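Local structure of universal stress protein (Pseudomonas aeruginosa UCBPP-PA14, 7MQ5) at residues A[8-13]-A[92-97]; A[41-46]-A[79-84]; A[138-143]-A[173-178]; A[241-246]-A[269-274]. The protein is of unknown function but belongs to the universal stress protein family, whose members are often linked to stress survival and in many cases bind nucleotides. All coordinates share one frame; numbering follows the deposited sequence. Where two conformers were deposited one is given.

All four contacts are mostly buried and belong to one mixed sheet. Contacts 1, 3 and 4 pair parallel strands by backbone bonds and close-packed methyls. Contact 2 instead sets a helix on the sheet by side-chain packing alone. It lies farthest from the chain's centre, about 20 Å, and its Cys43 is partly exposed. Contact 4 lies nearest the middle, its centre about 14 Å from that of contact 1; the two touch through Leu92 and Leu272. Strand 9-13 of contact 1 lies next to strand 37-43 of contact 2, and strand 136-141 of contact 3 next to strand 240-244 of contact 4. Contact 3 adds a histidine-carboxylate bond, contact 4 a hydroxyl chain.

Contact 1: A[8-13]-A[92-97]; sequences RSILVV and LIIKQH
Ile10 holds CG2 anti to its backbone N, and Ile94 turns CG1 anti to its carbonyl carbon (chi1 -53°). These torsions bring CG2 of Ile10 to 3.8 Å from CG1 of Ile94, the side chains crossing obliquely. The extended chi2 of Ile94 (180°) carries its CD1 to 3.6 Å from the same methyl. Ile10 CG2 also touches CD2 of Leu92 at 4.1 Å. On the other face, Leu11 and Ile93 lie side by side and point the same way. Leu11 CD2 is 4.0 Å from Ile93 CG1. Val13 sets its CB 4.1 Å from CG of Lys95, whose amine leads away to Gln96 O and a salt bridge with Asp112.

The strands are parallel. Leu11 N donates to Leu92 O at 2.9 Å, and Leu11 O accepts from Ile94 N at 2.8 Å. Val13 N continues to Ile94 O at 3.0 Å, almost straight at 173°. A water joins Val13 O to Gln96 N.

Strand 9-13 lies between strands 37-43 and 92-96, and strand 123-126 follows. Helix 22-34 covers the Ile10 and Ile94 face through Ile30 and Ala27, while Ile81 of helix 77-88 packs on the face of Leu11 and Ile93.

Contact 2: A[41-46]-A[79-84]; sequences LVCEKR and QTIIAE
Leu41 lays both of its methyls on Glu84. CD2 meets Glu84 CB at 3.7 Å and also reaches the helix backbone, 3.9 Å from CA of Ile81. CD1 sits by the outer part of the same glutamate, 3.9 Å from its CD. Glu84 is bent at chi2 (74°), which places CD beside the leucine instead of extending the chain. The aliphatic part of Glu84 thus serves as apolar packing. Its buried carboxylate is held from outside the two segments: OE2 accepts from His39 NE2 and from Asn70 ND2.

Strand 37-43 lies in the sheet of the alpha/beta fold, and helix 77-88 in the helical layer packed over it. Their short axes come within 9.2 Å and run roughly antiparallel, at 150°. The helix belongs to a beta-alpha-beta crossover from strand 67-72 to strand 92-96. Strands 37-43 and 9-13 lie between those two in the sheet, so the crossover passes over both.

Cys43 makes the second touch, two residues further along the strand and on the same face. SG is anti to the carbonyl carbon (chi1 -58°), beside the backbone N, where it meets CG2 of Thr80 at 3.6 Å and CG1 of Ile81 at 3.8 Å. Thr80 offers its methyl here while its hydroxyl turns to other partners, Ser76 O and Lys74 N. Ile81 also packs on Leu11 and Val13 of strand 9-13, and on Leu115 of helix 110-118.

Contact 3: A[138-143]-A[173-178]; sequences LAAVDV and HVISAH
Asp142 and His178 meet through a single hydrogen bond. His178 ND1 donates to Asp142 OD1 at 3.1 Å, nearly straight at 170°. Asp142 holds CG anti to its backbone N (chi1 -179°), beside the carbonyl carbon. OD1 lies in the plane of the imidazole and uses its syn lone pair. The carboxylate plane is turned 75° from the ring plane, so the two flat groups do not stack. Close by, the hydroxyl of Ser176 accepts from the backbone of Val143, with OG 3.0 Å from N. OG also packs against CG2 of Val143.

These bonds carry the contact past the end of strand 136-141, while strand 171-178 still runs on. Within the strands, Ala139 N donates to His173 O, Ile175 N to Ala139 O, and Val141 N to Ile175 O at 3.0 Å. Past that point Val141 O does not find a backbone N at bonding distance across the pair. A water takes over, donating to Val141 O at 2.9 Å and to Ala177 O at 2.8 Å. Methyls fill both faces: Leu138 CD1 meets Ile175 CG2 at 3.8 Å, and Val141 CG2 meets Val174 CG1 at 3.7 Å.

Further out, Gly144 N also donates to Asp142 OD1, and the ring of Tyr200 meets that of His178. In nucleotide-binding relatives the loop after strand 136-141 lines the site; a like role here is only inferred.

The strands are joined by helix 148-167 as a beta-alpha-beta unit. That helix and helix 193-211 cover the face of Val141, helix 225-236 covers the face of Ile175, and strands 240-244 and 218-222 flank the pair.

Contact 4: A[241-246]-A[269-274]; sequences TVIGTV and SDVLVL
Leu274 meets segment 241-246 from CB to CD1. CB lies 3.6 Å from O of Ile243, and CG is 3.9 Å from the same oxygen. CG stands anti to the carbonyl carbon (chi1 -55°). From it CD1 reaches CG1 of Val242 at 3.8 Å. Val242 also lies side by side with Leu272, both pointing the same way. Past the end of strand 240-244, Thr245 crosses Val273 at about a right angle, with CG2 of Thr245 3.9 Å from CG1 of Val273.

The two strands are parallel and belong to a beta-alpha-beta unit with helix 258-264 between them. Five backbone bonds zip them together: Thr241 N to Asp270 O, Leu272 N to Thr241 O, Ile243 N to Leu272 O, Leu274 N to Ile243 O, and Thr245 N to Leu274 O. Strand 270-274 also borders strand 123-126, which runs antiparallel to it, and so joins the two halves of the sheet.

At the start of the pair, hydroxyls form a short chain. Thr241 OG1 donates to Ser269 OG at 2.9 Å, and Ser269 OG in turn donates a hydrogen bond to Asp270 O at 2.9 Å. Ser269 OG and Thr241 N grip this carbonyl from opposite faces of its plane. The carboxylate of Asp270 turns away to a salt bridge with Arg26 and hydrogen bonds from Lys127 N, Thr128 N and Trp132 NE1.

Contact 1: A[8-13]-A[92-97]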
loop_
_atom_site.group_PDB
_atom_site.type_symbol
_atom_site.label_atom_id
_atom_site.label_comp_id
_atom_site.label_asym_id
_atom_site.label_seq_id
_atom_site.Cartn_x
_atom_site.Cartn_y
_atom_site.Cartn_z
ATOM N N ARG A 8 -12.957 -3.057 -7.382
ATOM C CA ARG A 8 -14.426 -3.060 -7.175
ATOM C C ARG A 8 -14.827 -3.548 -5.779
ATOM O O ARG A 8 -15.992 -3.370 -5.446
ATOM C CB ARG A 8 -15.113 -3.805 -8.316
ATOM C CG ARG A 8 -14.771 -3.244 -9.694
ATOM C CD ARG A 8 -14.761 -1.723 -9.760
ATOM N NE ARG A 8 -16.039 -1.158 -9.349
ATOM C CZ ARG A 8 -16.216 0.068 -8.858
ATOM N NH1 ARG A 8 -15.188 0.881 -8.679
ATOM N NH2 ARG A 8 -17.429 0.469 -8.518
ATOM N N SER A 9 -13.915 -4.154 -5.019
ATOM C CA SER A 9 -14.256 -4.467 -3.611
ATOM C C SER A 9 -12.994 -4.340 -2.764
ATOM O O SER A 9 -11.879 -4.673 -3.231
ATOM C CB SER A 9 -14.967 -5.787 -3.429
ATOM O OG SER A 9 -14.115 -6.889 -3.663
ATOM N N ILE A 10 -13.195 -3.813 -1.568
ATOM C CA ILE A 10 -12.112 -3.566 -0.595
ATOM C C ILE A 10 -12.396 -4.350 0.673
ATOM O O ILE A 10 -13.524 -4.256 1.210
ATOM C CB ILE A 10 -12.034 -2.063 -0.289
ATOM C CG1 ILE A 10 -11.757 -1.252 -1.556
ATOM C CG2 ILE A 10 -11.017 -1.791 0.807
ATOM C CD1 ILE A 10 -11.847 0.240 -1.357
ATOM N N LEU A 11 -11.413 -5.129 1.105
ATOM C CA LEU A 11 -11.501 -5.810 2.414
ATOM C C LEU A 11 -11.018 -4.831 3.488
ATOM O O LEU A 11 -9.865 -4.351 3.401
ATOM C CB LEU A 11 -10.651 -7.078 2.396
ATOM C CG LEU A 11 -10.682 -7.890 3.689
ATOM C CD1 LEU A 11 -12.089 -8.392 3.973
ATOM C CD2 LEU A 11 -9.695 -9.045 3.606
ATOM N N VAL A 12 -11.884 -4.531 4.451
ATOM C CA VAL A 12 -11.561 -3.595 5.553
ATOM C C VAL A 12 -11.431 -4.409 6.833
ATOM O O VAL A 12 -12.429 -5.008 7.271
ATOM C CB VAL A 12 -12.635 -2.509 5.696
ATOM C CG1 VAL A 12 -12.216 -1.464 6.711
ATOM C CG2 VAL A 12 -12.986 -1.863 4.364
ATOM N N VAL A 13 -10.233 -4.453 7.396
ATOM C CA VAL A 13 -10.023 -5.174 8.676
ATOM C C VAL A 13 -10.472 -4.252 9.809
ATOM O O VAL A 13 -9.885 -3.175 9.982
ATOM C CB VAL A 13 -8.565 -5.613 8.818
ATOM C CG1 VAL A 13 -8.357 -6.327 10.146
ATOM C CG2 VAL A 13 -8.157 -6.492 7.657
ATOM N N LEU A 92 -8.159 -5.047 -2.787
ATOM C CA LEU A 92 -7.354 -4.234 -1.850
ATOM C C LEU A 92 -7.703 -4.712 -0.448
ATOM O O LEU A 92 -8.875 -4.984 -0.184
ATOM C CB LEU A 92 -7.705 -2.750 -1.999
ATOM C CG LEU A 92 -7.066 -1.773 -1.009
ATOM C CD1 LEU A 92 -5.545 -1.712 -1.169
ATOM C CD2 LEU A 92 -7.662 -0.387 -1.183
ATOM N N ILE A 93 -6.694 -4.813 0.402
ATOM C CA ILE A 93 -6.876 -5.042 1.857
ATOM C C ILE A 93 -6.428 -3.768 2.570
ATOM O O ILE A 93 -5.321 -3.295 2.276
ATOM C CB ILE A 93 -6.059 -6.252 2.330
ATOM C CG1 ILE A 93 -6.508 -7.537 1.635
ATOM C CG2 ILE A 93 -6.109 -6.378 3.844
ATOM C CD1 ILE A 93 -5.562 -8.704 1.813
ATOM N N ILE A 94 -7.254 -3.254 3.474
ATOM C CA ILE A 94 -6.876 -2.091 4.314
ATOM C C ILE A 94 -6.819 -2.576 5.760
ATOM O O ILE A 94 -7.818 -3.128 6.274
ATOM C CB ILE A 94 -7.833 -0.905 4.164
ATOM C CG1 ILE A 94 -8.010 -0.504 2.697
ATOM C CG2 ILE A 94 -7.354 0.255 5.033
ATOM C CD1 ILE A 94 -8.944 0.674 2.505
ATOM N N LYS A 95 -5.662 -2.371 6.392
ATOM C CA LYS A 95 -5.495 -2.753 7.807
ATOM C C LYS A 95 -4.706 -1.662 8.527
ATOM O O LYS A 95 -3.697 -1.172 7.982
ATOM C CB LYS A 95 -4.775 -4.093 7.925
ATOM C CG LYS A 95 -4.650 -4.538 9.368
ATOM C CD LYS A 95 -4.064 -5.902 9.595
ATOM C CE LYS A 95 -3.912 -6.198 11.079
ATOM N NZ LYS A 95 -2.941 -5.283 11.741
ATOM N N GLN A 96 -5.133 -1.331 9.735
ATOM C CA GLN A 96 -4.390 -0.346 10.540
ATOM C C GLN A 96 -3.256 -1.036 11.297
ATOM O O GLN A 96 -3.438 -2.134 11.855
ATOM C CB GLN A 96 -5.330 0.369 11.507
ATOM C CG GLN A 96 -4.608 1.367 12.397
ATOM C CD GLN A 96 -5.516 2.338 13.114
ATOM O OE1 GLN A 96 -6.748 2.269 13.053
ATOM N NE2 GLN A 96 -4.891 3.262 13.819
ATOM N N HIS A 97 -2.117 -0.365 11.319
ATOM C CA HIS A 97 -0.927 -0.805 12.073
ATOM C C HIS A 97 -1.067 -0.427 13.544
ATOM O O HIS A 97 -1.344 0.752 13.835
ATOM C CB HIS A 97 0.307 -0.132 11.485
ATOM C CG HIS A 97 1.522 -0.266 12.326
ATOM N ND1 HIS A 97 2.201 0.832 12.807
ATOM C CD2 HIS A 97 2.178 -1.357 12.761
ATOM C CE1 HIS A 97 3.239 0.419 13.508
ATOM N NE2 HIS A 97 3.251 -0.926 13.490
HETATM O O HOH W 1 -7.587 -2.170 11.059
#

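Contact 2: A[41-46]-A[79-84]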
loop_
_atom_site.group_PDB
_atom_site.type_symbol
_atom_site.label_atom_id
_atom_site.label_comp_id
_atom_site.label_asym_id
_atom_site.label_seq_id
_atom_site.Cartn_x
_atom_site.Cartn_y
_atom_site.Cartn_z
ATOM N N LEU A 41 -14.467 -6.989 7.908
ATOM C CA LEU A 41 -14.105 -8.282 8.524
ATOM C C LEU A 41 -13.598 -8.065 9.944
ATOM O O LEU A 41 -12.671 -7.261 10.140
ATOM C CB LEU A 41 -13.016 -8.953 7.682
ATOM C CG LEU A 41 -12.357 -10.187 8.300
ATOM C CD1 LEU A 41 -13.347 -11.343 8.391
ATOM C CD2 LEU A 41 -11.105 -10.587 7.526
ATOM N N VAL A 42 -14.171 -8.809 10.889
ATOM C CA VAL A 42 -13.606 -8.900 12.262
ATOM C C VAL A 42 -12.987 -10.295 12.388
ATOM O O VAL A 42 -13.697 -11.276 12.146
ATOM C CB VAL A 42 -14.647 -8.638 13.363
ATOM C CG1 VAL A 42 -14.053 -8.914 14.737
ATOM C CG2 VAL A 42 -15.197 -7.226 13.284
ATOM N N CYS A 43 -11.715 -10.353 12.763
ATOM C CA CYS A 43 -10.988 -11.632 12.914
ATOM C C CYS A 43 -10.965 -12.012 14.394
ATOM O O CYS A 43 -10.097 -11.514 15.129
ATOM C CB CYS A 43 -9.571 -11.520 12.375
ATOM S SG CYS A 43 -9.512 -11.045 10.634
ATOM N N GLU A 44 -11.912 -12.849 14.808
ATOM C CA GLU A 44 -12.006 -13.261 16.227
ATOM C C GLU A 44 -12.939 -14.459 16.325
ATOM O O GLU A 44 -13.902 -14.532 15.543
ATOM C CB GLU A 44 -12.561 -12.124 17.085
ATOM C CG GLU A 44 -12.626 -12.471 18.564
ATOM C CD GLU A 44 -13.154 -11.381 19.477
ATOM O OE1 GLU A 44 -12.930 -10.187 19.175
ATOM O OE2 GLU A 44 -13.782 -11.736 20.502
ATOM N N LYS A 45 -12.665 -15.337 17.281
ATOM C CA LYS A 45 -13.534 -16.513 17.514
ATOM C C LYS A 45 -14.496 -16.272 18.684
ATOM O O LYS A 45 -15.680 -16.619 18.551
ATOM C CB LYS A 45 -12.677 -17.738 17.843
ATOM C CG LYS A 45 -13.450 -19.030 18.067
ATOM C CD LYS A 45 -12.574 -20.226 18.377
ATOM C CE LYS A 45 -11.909 -20.156 19.736
ATOM N NZ LYS A 45 -11.119 -21.375 20.032
ATOM N N ARG A 46 -14.027 -15.653 19.772
ATOM C CA ARG A 46 -14.822 -15.713 21.031
ATOM C C ARG A 46 -16.104 -14.870 21.027
ATOM O O ARG A 46 -17.203 -15.452 21.207
ATOM C CB ARG A 46 -13.962 -15.304 22.229
ATOM C CG ARG A 46 -14.735 -15.307 23.543
ATOM C CD ARG A 46 -13.861 -15.078 24.752
ATOM N NE ARG A 46 -13.222 -13.779 24.745
ATOM C CZ ARG A 46 -13.641 -12.699 25.401
ATOM N NH1 ARG A 46 -14.725 -12.741 26.154
ATOM N NH2 ARG A 46 -12.958 -11.573 25.294
ATOM N N GLN A 79 -3.849 -15.265 8.087
ATOM C CA GLN A 79 -4.514 -16.306 7.263
ATOM C C GLN A 79 -6.019 -16.033 7.176
ATOM O O GLN A 79 -6.612 -16.274 6.104
ATOM C CB GLN A 79 -4.208 -17.689 7.822
ATOM C CG GLN A 79 -2.794 -18.130 7.483
ATOM C CD GLN A 79 -2.430 -19.412 8.172
ATOM O OE1 GLN A 79 -2.334 -20.461 7.544
ATOM N NE2 GLN A 79 -2.285 -19.339 9.484
ATOM N N THR A 80 -6.615 -15.540 8.260
ATOM C CA THR A 80 -8.066 -15.225 8.250
ATOM C C THR A 80 -8.330 -14.101 7.239
ATOM O O THR A 80 -9.282 -14.191 6.436
ATOM C CB THR A 80 -8.547 -14.842 9.650
ATOM O OG1 THR A 80 -8.297 -15.922 10.546
ATOM C CG2 THR A 80 -10.015 -14.504 9.666
ATOM N N ILE A 81 -7.475 -13.085 7.259
ATOM C CA ILE A 81 -7.620 -11.946 6.313
ATOM C C ILE A 81 -7.467 -12.432 4.866
ATOM O O ILE A 81 -8.307 -12.074 4.020
ATOM C CB ILE A 81 -6.593 -10.856 6.657
ATOM C CG1 ILE A 81 -6.862 -10.296 8.053
ATOM C CG2 ILE A 81 -6.598 -9.768 5.602
ATOM C CD1 ILE A 81 -5.759 -9.440 8.603
ATOM N N ILE A 82 -6.412 -13.194 4.569
ATOM C CA ILE A 82 -6.218 -13.642 3.159
ATOM C C ILE A 82 -7.357 -14.587 2.746
ATOM O O ILE A 82 -7.838 -14.461 1.605
ATOM C CB ILE A 82 -4.812 -14.237 2.977
ATOM C CG1 ILE A 82 -3.759 -13.134 3.129
ATOM C CG2 ILE A 82 -4.688 -14.967 1.647
ATOM C CD1 ILE A 82 -2.343 -13.628 3.233
ATOM N N ALA A 83 -7.815 -15.469 3.637
ATOM C CA ALA A 83 -8.936 -16.359 3.254
ATOM C C ALA A 83 -10.170 -15.513 2.916
ATOM O O ALA A 83 -10.923 -15.881 1.989
ATOM C CB ALA A 83 -9.233 -17.358 4.344
ATOM N N GLU A 84 -10.396 -14.431 3.657
ATOM C CA GLU A 84 -11.580 -13.580 3.379
ATOM C C GLU A 84 -11.397 -12.852 2.041
ATOM O O GLU A 84 -12.374 -12.711 1.281
ATOM C CB GLU A 84 -11.820 -12.594 4.518
ATOM C CG GLU A 84 -13.247 -12.098 4.556
ATOM C CD GLU A 84 -14.249 -13.124 5.066
ATOM O OE1 GLU A 84 -13.839 -14.266 5.446
ATOM O OE2 GLU A 84 -15.437 -12.772 5.116
#

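Contact 3: A[138-143]-A[173-178]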
loop_
_atom_site.group_PDB
_atom_site.type_symbol
_atom_site.label_atom_id
_atom_site.label_comp_id
_atom_site.label_asym_id
_atom_site.label_seq_id
_atom_site.Cartn_x
_atom_site.Cartn_y
_atom_site.Cartn_z
ATOM N N LEU A 138 3.350 10.198 -1.884
ATOM C CA LEU A 138 4.714 9.945 -2.383
ATOM C C LEU A 138 4.775 8.584 -3.073
ATOM O O LEU A 138 4.396 7.594 -2.464
ATOM C CB LEU A 138 5.700 9.990 -1.215
ATOM C CG LEU A 138 7.158 9.741 -1.584
ATOM C CD1 LEU A 138 7.681 10.798 -2.555
ATOM C CD2 LEU A 138 7.988 9.695 -0.317
ATOM N N ALA A 139 5.240 8.562 -4.315
ATOM C CA ALA A 139 5.472 7.306 -5.064
ATOM C C ALA A 139 6.974 7.021 -5.067
ATOM O O ALA A 139 7.744 7.936 -5.391
ATOM C CB ALA A 139 4.942 7.436 -6.470
ATOM N N ALA A 140 7.384 5.790 -4.757
ATOM C CA ALA A 140 8.811 5.407 -4.759
ATOM C C ALA A 140 9.106 4.537 -5.984
ATOM O O ALA A 140 8.490 3.479 -6.135
ATOM C CB ALA A 140 9.166 4.683 -3.483
ATOM N N VAL A 141 10.027 4.987 -6.827
ATOM C CA VAL A 141 10.447 4.231 -8.035
ATOM C C VAL A 141 11.980 4.273 -8.146
ATOM O O VAL A 141 12.652 4.845 -7.254
ATOM C CB VAL A 141 9.776 4.832 -9.281
ATOM C CG1 VAL A 141 8.255 4.783 -9.191
ATOM C CG2 VAL A 141 10.265 6.254 -9.528
ATOM N N ASP A 142 12.520 3.572 -9.137
ATOM C CA ASP A 142 13.965 3.688 -9.480
ATOM C C ASP A 142 14.003 3.910 -10.990
ATOM O O ASP A 142 13.944 2.925 -11.733
ATOM C CB ASP A 142 14.809 2.490 -9.031
ATOM C CG ASP A 142 16.293 2.629 -9.369
ATOM O OD1 ASP A 142 16.661 3.609 -10.062
ATOM O OD2 ASP A 142 17.078 1.759 -8.936
ATOM N N VAL A 143 14.035 5.175 -11.406
ATOM C CA VAL A 143 13.994 5.516 -12.859
ATOM C C VAL A 143 15.225 4.941 -13.584
ATOM O O VAL A 143 15.166 4.839 -14.814
ATOM C CB VAL A 143 13.848 7.038 -13.069
ATOM C CG1 VAL A 143 12.652 7.600 -12.311
ATOM C CG2 VAL A 143 15.111 7.798 -12.704
ATOM N N HIS A 173 3.985 13.397 -5.500
ATOM C CA HIS A 173 5.452 13.565 -5.462
ATOM C C HIS A 173 6.083 12.208 -5.768
ATOM O O HIS A 173 5.462 11.177 -5.445
ATOM C CB HIS A 173 5.858 14.165 -4.099
ATOM C CG HIS A 173 5.020 15.355 -3.709
ATOM N ND1 HIS A 173 5.443 16.666 -3.855
ATOM C CD2 HIS A 173 3.747 15.424 -3.242
ATOM C CE1 HIS A 173 4.485 17.485 -3.473
ATOM N NE2 HIS A 173 3.422 16.745 -3.097
ATOM N N VAL A 174 7.279 12.212 -6.341
ATOM C CA VAL A 174 7.991 10.951 -6.679
ATOM C C VAL A 174 9.413 10.997 -6.121
ATOM O O VAL A 174 10.069 12.027 -6.262
ATOM C CB VAL A 174 8.026 10.739 -8.201
ATOM C CG1 VAL A 174 8.773 9.469 -8.573
ATOM C CG2 VAL A 174 6.630 10.739 -8.798
ATOM N N ILE A 175 9.850 9.907 -5.496
ATOM C CA ILE A 175 11.263 9.757 -5.046
ATOM C C ILE A 175 11.880 8.626 -5.868
ATOM O O ILE A 175 11.311 7.513 -5.918
ATOM C CB ILE A 175 11.406 9.523 -3.523
ATOM C CG1 ILE A 175 12.864 9.283 -3.093
ATOM C CG2 ILE A 175 10.522 8.386 -3.057
ATOM C CD1 ILE A 175 13.824 10.388 -3.431
ATOM N N SER A 176 12.974 8.957 -6.538
ATOM C CA SER A 176 13.784 7.972 -7.282
ATOM C C SER A 176 15.128 7.887 -6.576
ATOM O O SER A 176 15.839 8.897 -6.546
ATOM C CB SER A 176 13.956 8.345 -8.729
ATOM O OG SER A 176 14.723 7.362 -9.410
ATOM N N ALA A 177 15.410 6.742 -5.977
ATOM C CA ALA A 177 16.680 6.536 -5.259
ATOM C C ALA A 177 17.479 5.515 -6.053
ATOM O O ALA A 177 17.030 4.354 -6.173
ATOM C CB ALA A 177 16.422 6.098 -3.841
ATOM N N HIS A 178 18.580 5.984 -6.626
ATOM C CA HIS A 178 19.479 5.163 -7.471
ATOM C C HIS A 178 20.785 4.941 -6.710
ATOM O O HIS A 178 21.338 5.889 -6.156
ATOM C CB HIS A 178 19.661 5.874 -8.819
ATOM C CG HIS A 178 20.353 5.055 -9.849
ATOM N ND1 HIS A 178 19.703 4.060 -10.550
ATOM C CD2 HIS A 178 21.617 5.097 -10.320
ATOM C CE1 HIS A 178 20.548 3.507 -11.398
ATOM N NE2 HIS A 178 21.728 4.128 -11.277
HETATM O O HOH W 2 14.441 3.745 -5.268
#

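Contact 4: A[241-246]-A[269-274]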
loop_
_atom_site.group_PDB
_atom_site.type_symbol
_atom_site.label_atom_id
_atom_site.label_comp_id
_atom_site.label_asym_id
_atom_site.label_seq_id
_atom_site.Cartn_x
_atom_site.Cartn_y
_atom_site.Cartn_z
ATOM N N THR A 241 2.626 6.725 1.265
ATOM C CA THR A 241 3.765 6.368 0.392
ATOM C C THR A 241 3.356 5.086 -0.335
ATOM O O THR A 241 2.898 4.145 0.313
ATOM C CB THR A 241 5.078 6.204 1.170
ATOM O OG1 THR A 241 5.355 7.413 1.881
ATOM C CG2 THR A 241 6.246 5.909 0.258
ATOM N N VAL A 242 3.541 5.059 -1.643
ATOM C CA VAL A 242 3.241 3.878 -2.485
ATOM C C VAL A 242 4.577 3.264 -2.883
ATOM O O VAL A 242 5.432 3.976 -3.454
ATOM C CB VAL A 242 2.407 4.251 -3.716
ATOM C CG1 VAL A 242 2.069 2.993 -4.503
ATOM C CG2 VAL A 242 1.154 5.030 -3.330
ATOM N N ILE A 243 4.750 1.983 -2.570
ATOM C CA ILE A 243 6.009 1.263 -2.877
ATOM C C ILE A 243 5.690 -0.065 -3.556
ATOM O O ILE A 243 4.541 -0.562 -3.472
ATOM C CB ILE A 243 6.854 1.019 -1.609
ATOM C CG1 ILE A 243 6.215 -0.024 -0.687
ATOM C CG2 ILE A 243 7.153 2.322 -0.880
ATOM C CD1 ILE A 243 7.085 -0.415 0.481
ATOM N N GLY A 244 6.699 -0.593 -4.237
ATOM C CA GLY A 244 6.631 -1.942 -4.803
ATOM C C GLY A 244 7.658 -2.824 -4.128
ATOM O O GLY A 244 8.685 -2.313 -3.653
ATOM N N THR A 245 7.347 -4.102 -4.005
ATOM C CA THR A 245 8.306 -5.109 -3.521
ATOM C C THR A 245 9.321 -5.407 -4.637
ATOM O O THR A 245 9.159 -4.925 -5.775
ATOM C CB THR A 245 7.547 -6.329 -2.986
ATOM O OG1 THR A 245 6.763 -6.857 -4.054
ATOM C CG2 THR A 245 6.669 -5.976 -1.807
ATOM N N VAL A 246 10.336 -6.200 -4.328
ATOM C CA VAL A 246 11.448 -6.452 -5.287
ATOM C C VAL A 246 10.918 -7.170 -6.540
ATOM O O VAL A 246 10.005 -8.006 -6.447
ATOM C CB VAL A 246 12.605 -7.178 -4.573
ATOM C CG1 VAL A 246 12.170 -8.527 -4.017
ATOM C CG2 VAL A 246 13.851 -7.299 -5.432
ATOM N N SER A 269 4.080 7.543 7.399
ATOM C CA SER A 269 2.926 7.664 6.485
ATOM C C SER A 269 2.200 6.319 6.408
ATOM O O SER A 269 2.782 5.292 6.754
ATOM C CB SER A 269 3.393 8.046 5.082
ATOM O OG SER A 269 4.152 6.983 4.492
ATOM N N ASP A 270 0.956 6.355 5.954
ATOM C CA ASP A 270 0.331 5.099 5.501
ATOM C C ASP A 270 1.216 4.545 4.375
ATOM O O ASP A 270 1.935 5.331 3.710
ATOM C CB ASP A 270 -1.074 5.322 4.948
ATOM C CG ASP A 270 -2.136 5.698 5.963
ATOM O OD1 ASP A 270 -1.821 5.832 7.164
ATOM O OD2 ASP A 270 -3.293 5.837 5.527
ATOM N N VAL A 271 1.151 3.244 4.138
ATOM C CA VAL A 271 1.963 2.633 3.060
ATOM C C VAL A 271 1.067 1.721 2.223
ATOM O O VAL A 271 0.416 0.815 2.780
ATOM C CB VAL A 271 3.187 1.865 3.602
ATOM C CG1 VAL A 271 4.134 1.466 2.471
ATOM C CG2 VAL A 271 3.951 2.656 4.656
ATOM N N LEU A 272 1.039 1.971 0.919
ATOM C CA LEU A 272 0.365 1.072 -0.040
ATOM C C LEU A 272 1.449 0.197 -0.657
ATOM O O LEU A 272 2.376 0.745 -1.296
ATOM C CB LEU A 272 -0.375 1.875 -1.107
ATOM C CG LEU A 272 -1.074 1.028 -2.161
ATOM C CD1 LEU A 272 -2.152 0.157 -1.548
ATOM C CD2 LEU A 272 -1.646 1.879 -3.276
ATOM N N VAL A 273 1.351 -1.103 -0.439
ATOM C CA VAL A 273 2.375 -2.076 -0.892
ATOM C C VAL A 273 1.858 -2.840 -2.111
ATOM O O VAL A 273 0.843 -3.552 -2.004
ATOM C CB VAL A 273 2.722 -3.029 0.261
ATOM C CG1 VAL A 273 3.773 -4.032 -0.176
ATOM C CG2 VAL A 273 3.174 -2.260 1.493
ATOM N N LEU A 274 2.549 -2.659 -3.231
ATOM C CA LEU A 274 2.230 -3.337 -4.499
ATOM C C LEU A 274 3.294 -4.397 -4.777
ATOM O O LEU A 274 4.429 -4.242 -4.316
ATOM C CB LEU A 274 2.191 -2.304 -5.626
ATOM C CG LEU A 274 1.244 -1.135 -5.390
ATOM C CD1 LEU A 274 1.315 -0.155 -6.541
ATOM C CD2 LEU A 274 -0.181 -1.610 -5.181
#